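Local atomic coordinates of CurF (Lyngbya majuscula, PDB entry 2Q35), a protein that probably catalyses, through its ECH2 domain of the crotonase family, a decarboxylation step in polyketide chain beta-branching. Residues A[52-57]-A[94-99]. The protein carries 1 engineered substitution. Sequence-based numbering, arbitrary orientation.
Sequences ILTGYG and IAAMQG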
loop_
_atom_site.group_PDB
_atom_site.type_symbol
_atom_site.label_atom_id
_atom_site.label_comp_id
_atom_site.label_asym_id
_atom_site.label_seq_id
_atom_site.Cartn_x
_atom_site.Cartn_y
_atom_site.Cartn_z
ATOM N N ILE A 52 16.158 4.682 -19.688
ATOM C CA ILE A 52 15.336 3.499 -19.868
ATOM C C ILE A 52 16.262 2.298 -19.877
ATOM O O ILE A 52 17.131 2.179 -20.764
ATOM C CB ILE A 52 14.536 3.601 -21.195
ATOM C CG1 ILE A 52 13.608 4.830 -21.103
ATOM C CG2 ILE A 52 13.688 2.316 -21.429
ATOM C CD1 ILE A 52 12.801 5.080 -22.327
ATOM N N LEU A 53 16.094 1.416 -18.899
ATOM C CA LEU A 53 16.898 0.190 -18.826
ATOM C C LEU A 53 16.097 -0.985 -19.381
ATOM O O LEU A 53 14.987 -1.247 -18.945
ATOM C CB LEU A 53 17.272 -0.090 -17.369
ATOM C CG LEU A 53 18.091 -1.348 -17.063
ATOM C CD1 LEU A 53 19.453 -1.374 -17.777
ATOM C CD2 LEU A 53 18.277 -1.516 -15.528
ATOM N N THR A 54 16.681 -1.717 -20.315
ATOM C CA THR A 54 15.920 -2.796 -20.962
ATOM C C THR A 54 16.856 -3.955 -21.329
ATOM O O THR A 54 18.091 -3.835 -21.251
ATOM C CB THR A 54 15.112 -2.253 -22.163
ATOM O OG1 THR A 54 14.052 -3.168 -22.492
ATOM C CG2 THR A 54 16.000 -2.011 -23.398
ATOM N N GLY A 55 16.245 -5.072 -21.718
ATOM C CA GLY A 55 16.963 -6.269 -22.175
ATOM C C GLY A 55 16.954 -6.459 -23.687
ATOM O O GLY A 55 16.885 -5.493 -24.465
ATOM N N TYR A 56 17.009 -7.726 -24.094
ATOM C CA TYR A 56 16.970 -8.101 -25.500
ATOM C C TYR A 56 16.092 -9.339 -25.597
ATOM O O TYR A 56 16.081 -10.199 -24.685
ATOM C CB TYR A 56 18.378 -8.471 -25.971
ATOM C CG TYR A 56 18.782 -9.878 -25.571
ATOM C CD1 TYR A 56 19.328 -10.138 -24.308
ATOM C CD2 TYR A 56 18.586 -10.953 -26.441
ATOM C CE1 TYR A 56 19.669 -11.442 -23.919
ATOM C CE2 TYR A 56 18.929 -12.257 -26.058
ATOM C CZ TYR A 56 19.473 -12.486 -24.800
ATOM O OH TYR A 56 19.824 -13.771 -24.432
ATOM N N GLY A 57 15.390 -9.463 -26.718
ATOM C CA GLY A 57 14.633 -10.686 -26.974
ATOM C C GLY A 57 13.719 -11.020 -25.809
ATOM O O GLY A 57 12.950 -10.167 -25.348
ATOM N N ILE A 94 13.524 4.158 -15.792
ATOM C CA ILE A 94 12.367 3.304 -16.103
ATOM C C ILE A 94 12.881 1.932 -16.543
ATOM O O ILE A 94 13.654 1.837 -17.493
ATOM C CB ILE A 94 11.544 3.899 -17.259
ATOM C CG1 ILE A 94 11.100 5.340 -16.932
ATOM C CG2 ILE A 94 10.334 3.002 -17.620
ATOM C CD1 ILE A 94 10.489 6.132 -18.100
ATOM N N ALA A 95 12.471 0.869 -15.851
ATOM C CA ALA A 95 12.928 -0.478 -16.202
ATOM C C ALA A 95 11.884 -1.033 -17.151
ATOM O O ALA A 95 10.768 -1.327 -16.723
ATOM C CB ALA A 95 13.005 -1.358 -14.993
ATOM N N ALA A 96 12.274 -1.178 -18.397
ATOM C CA ALA A 96 11.355 -1.729 -19.423
ATOM C C ALA A 96 11.625 -3.226 -19.508
ATOM O O ALA A 96 12.515 -3.687 -20.231
ATOM C CB ALA A 96 11.573 -1.040 -20.782
ATOM N N MET A 97 10.914 -3.983 -18.684
ATOM C CA MET A 97 11.183 -5.401 -18.562
ATOM C C MET A 97 10.356 -6.118 -19.649
ATOM O O MET A 97 9.299 -6.681 -19.372
ATOM C CB MET A 97 10.872 -5.893 -17.159
ATOM C CG MET A 97 11.660 -5.150 -16.089
ATOM S SD MET A 97 11.679 -6.001 -14.479
ATOM C CE MET A 97 9.930 -6.342 -14.248
ATOM N N GLN A 98 10.888 -6.078 -20.864
ATOM C CA GLN A 98 10.181 -6.644 -22.043
ATOM C C GLN A 98 10.251 -8.168 -22.078
ATOM O O GLN A 98 9.550 -8.821 -22.876
ATOM C CB GLN A 98 10.736 -6.022 -23.340
ATOM C CG GLN A 98 11.917 -6.745 -24.037
ATOM C CD GLN A 98 13.110 -7.064 -23.139
ATOM O OE1 GLN A 98 13.436 -6.326 -22.186
ATOM N NE2 GLN A 98 13.763 -8.185 -23.426
ATOM N N GLY A 99 11.163 -8.711 -21.282
ATOM C CA GLY A 99 11.404 -10.144 -21.140
ATOM C C GLY A 99 11.364 -10.633 -19.702
ATOM O O GLY A 99 10.921 -9.922 -18.794
#
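Leu53 pairs with Ala95 in parallel register, its N giving a 2.8 Å hydrogen bond to Ile94 O and its O accepting one from Ala96 N, where strands 50-54 and 93-97 run side by side in the central sheet of the crotonase fold. The chain segment joining them is partly helical, and strands 13-18 and 114-118 extend the sheet beyond them. On the face shared by Ile52, Thr54, Ile94 and Ala96, CG2 of Ile52 rests 4.0 Å from Ala96 CB, and helix 178-192 packs over this face through Leu182 and Ala185. Strand 50-54 ends at Thr54; from there the chains diverge, and side-chain bonds, starting with that of Thr54, join them. With OG1 anti to its own backbone N (chi1 -160°), Thr54 donates from OG1 to Ala96 O at 2.8 Å, in the carbonyl plane and on a lone pair. Gln98, the last residue of the inverse gamma turn centred on Met97, bends at chi2 and lays its amide along the backbone of Gly55-Gly57. Its OE1 accepts from Gly55 N at 3.1 Å, the donor lying above the carbonyl plane. On the amide's nitrogen side, Gln98 NE2 reaches Gly57 O at 2.9 Å. Tyr59 O is a second acceptor for NE2, so the amide ties the loop after strand 50-54 at several points. An alanine in place of Gln98 would probably leave Gly55 N and Gly57 O without these partners and let the loop drift from strand 93-97. The NE2 bond to Gly57 O is nearly straight (166° at the hydrogen), its acceptor lying within 7° of the glutamine amide plane.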